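Local coordinates for protein dermonecrotic toxin (PDB 2EBF) that is a mitogenic dermonecrotic toxin that induces bone resorption, with a thiol-protease-like catalytic triad in its C-terminal region, at residues A[666-671]-A[677-682]. Numbering follows the deposited sequence.
Sequences HTTASF and EFAVDA
H666 and D681 meet across a strongly twisted antiparallel beta hairpin, strands 660-673 and 676-681, in the C3 part of the toxin, a worked example of how paired strands can hold an imidazole against a carboxylate. NE2 of H666 donates to OD2 of D681 (2.6 Å) on the syn side but tilted out of the carboxylate plane, with ring and carboxylate planes turned 44° apart. Both side chains leave their strands with CG anti to the backbone N (chi1 -174° for H666), a pose that lets them converge from opposite directions. W704 NE1 also donates to OD2, while S683 N and a water bridging to T667 O hold OD1; together they should fix the carboxylate's rotation. The pair is consistent with the His-Asp part of the triad reported for this region.

The backbone ladder is regular beside the turn, where F671 and F678 form a hydrogen-bonded pair: F671 N reaches F678 O at 3.1 Å and F678 N returns to F671 O at 2.9 Å. Further along, A669 O takes two donors, V680 N at 2.9 Å and the hydroxyl OG1 of its own neighbour T668 at 2.8 Å. A second water joins A669 N to V680 O.

On the face that carries S670 and A679, S670 OG donates to E677 OE1 (2.6 Å) from above the carboxylate plane; M646 and G647 backbone amides grip the same carboxylate. Nearby, the T668 methyl CG2 lies against A679 CB, beside W704 of helix 701-711.

On the opposite face, A669, F671, F678 and V680 form an apolar patch against helices 596-610 and 629-639. The F671 and F678 rings are nearly parallel (15°) but barely overlap. Instead, F678 CB makes a CH-pi contact over one face of the F671 ring, 3.5 Å from CE2, while V680 CG2 touches that ring's edge at CD2, also 3.5 Å away.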
loop_
_atom_site.group_PDB
_atom_site.type_symbol
_atom_site.label_atom_id
_atom_site.label_comp_id
_atom_site.label_asym_id
_atom_site.label_seq_id
_atom_site.Cartn_x
_atom_site.Cartn_y
_atom_site.Cartn_z
ATOM N N HIS A 666 26.217 -13.403 -22.625
ATOM C CA HIS A 666 26.682 -12.587 -23.732
ATOM C C HIS A 666 26.954 -11.201 -23.180
ATOM O O HIS A 666 26.438 -10.844 -22.117
ATOM C CB HIS A 666 25.621 -12.523 -24.843
ATOM C CG HIS A 666 26.083 -11.811 -26.086
ATOM N ND1 HIS A 666 27.371 -11.911 -26.569
ATOM C CD2 HIS A 666 25.412 -11.033 -26.967
ATOM C CE1 HIS A 666 27.478 -11.208 -27.684
ATOM N NE2 HIS A 666 26.305 -10.653 -27.939
ATOM N N THR A 667 27.763 -10.426 -23.896
ATOM C CA THR A 667 28.171 -9.105 -23.426
ATOM C C THR A 667 28.428 -8.196 -24.623
ATOM O O THR A 667 28.688 -8.673 -25.735
ATOM C CB THR A 667 29.425 -9.228 -22.484
ATOM O OG1 THR A 667 29.590 -8.027 -21.710
ATOM C CG2 THR A 667 30.696 -9.537 -23.281
ATOM N N THR A 668 28.344 -6.887 -24.404
ATOM C CA THR A 668 28.567 -5.932 -25.477
ATOM C C THR A 668 29.150 -4.637 -24.908
ATOM O O THR A 668 28.822 -4.234 -23.785
ATOM C CB THR A 668 27.235 -5.635 -26.253
ATOM O OG1 THR A 668 27.493 -4.808 -27.401
ATOM C CG2 THR A 668 26.223 -4.922 -25.355
ATOM N N ALA A 669 30.038 -4.017 -25.684
ATOM C CA ALA A 669 30.388 -2.616 -25.503
ATOM C C ALA A 669 29.223 -1.742 -25.955
ATOM O O ALA A 669 28.270 -2.226 -26.580
ATOM C CB ALA A 669 31.631 -2.283 -26.308
ATOM N N SER A 670 29.300 -0.453 -25.645
ATOM C CA SER A 670 28.275 0.485 -26.069
ATOM C C SER A 670 28.896 1.863 -26.266
ATOM O O SER A 670 30.018 2.128 -25.808
ATOM C CB SER A 670 27.149 0.550 -25.026
ATOM O OG SER A 670 27.643 1.031 -23.790
ATOM N N PHE A 671 28.183 2.725 -26.979
ATOM C CA PHE A 671 28.536 4.139 -26.999
ATOM C C PHE A 671 27.380 4.905 -26.377
ATOM O O PHE A 671 26.258 4.396 -26.297
ATOM C CB PHE A 671 28.887 4.640 -28.420
ATOM C CG PHE A 671 27.706 4.742 -29.348
ATOM C CD1 PHE A 671 26.998 5.933 -29.465
ATOM C CD2 PHE A 671 27.315 3.659 -30.125
ATOM C CE1 PHE A 671 25.906 6.033 -30.310
ATOM C CE2 PHE A 671 26.217 3.750 -30.983
ATOM C CZ PHE A 671 25.517 4.938 -31.082
ATOM N N GLU A 677 22.485 4.608 -23.727
ATOM C CA GLU A 677 23.533 3.709 -24.206
ATOM C C GLU A 677 23.037 2.851 -25.374
ATOM O O GLU A 677 21.911 2.347 -25.362
ATOM C CB GLU A 677 24.070 2.831 -23.075
ATOM C CG GLU A 677 24.827 3.625 -22.016
ATOM C CD GLU A 677 25.948 2.855 -21.390
ATOM O OE1 GLU A 677 26.184 1.691 -21.782
ATOM O OE2 GLU A 677 26.616 3.425 -20.501
ATOM N N PHE A 678 23.892 2.706 -26.381
ATOM C CA PHE A 678 23.568 1.924 -27.568
ATOM C C PHE A 678 24.584 0.808 -27.711
ATOM O O PHE A 678 25.769 1.078 -27.905
ATOM C CB PHE A 678 23.616 2.820 -28.796
ATOM C CG PHE A 678 22.502 3.821 -28.853
ATOM C CD1 PHE A 678 21.326 3.519 -29.523
ATOM C CD2 PHE A 678 22.625 5.055 -28.219
ATOM C CE1 PHE A 678 20.286 4.435 -29.578
ATOM C CE2 PHE A 678 21.582 5.982 -28.264
ATOM C CZ PHE A 678 20.414 5.664 -28.945
ATOM N N ALA A 679 24.129 -0.440 -27.595
ATOM C CA ALA A 679 25.009 -1.593 -27.768
ATOM C C ALA A 679 25.664 -1.570 -29.150
ATOM O O ALA A 679 25.011 -1.244 -30.141
ATOM C CB ALA A 679 24.226 -2.873 -27.597
ATOM N N VAL A 680 26.954 -1.896 -29.196
ATOM C CA VAL A 680 27.670 -2.126 -30.454
ATOM C C VAL A 680 28.229 -3.543 -30.358
ATOM O O VAL A 680 29.306 -3.781 -29.806
ATOM C CB VAL A 680 28.772 -1.064 -30.729
ATOM C CG1 VAL A 680 29.567 -1.405 -32.001
ATOM C CG2 VAL A 680 28.149 0.316 -30.871
ATOM N N ASP A 681 27.465 -4.488 -30.884
ATOM C CA ASP A 681 27.713 -5.893 -30.606
ATOM C C ASP A 681 28.190 -6.588 -31.884
ATOM O O ASP A 681 27.383 -6.972 -32.741
ATOM C CB ASP A 681 26.440 -6.512 -30.032
ATOM C CG ASP A 681 26.550 -8.003 -29.778
ATOM O OD1 ASP A 681 27.616 -8.607 -29.993
ATOM O OD2 ASP A 681 25.532 -8.575 -29.361
ATOM N N ALA A 682 29.508 -6.736 -31.986
ATOM C CA ALA A 682 30.162 -7.316 -33.150
ATOM C C ALA A 682 30.282 -8.845 -33.075
ATOM O O ALA A 682 30.899 -9.476 -33.944
ATOM C CB ALA A 682 31.536 -6.680 -33.345
HETATM O O HOH W 1 29.780 -8.004 -28.628
HETATM O O HOH W 2 30.869 -5.323 -28.213
#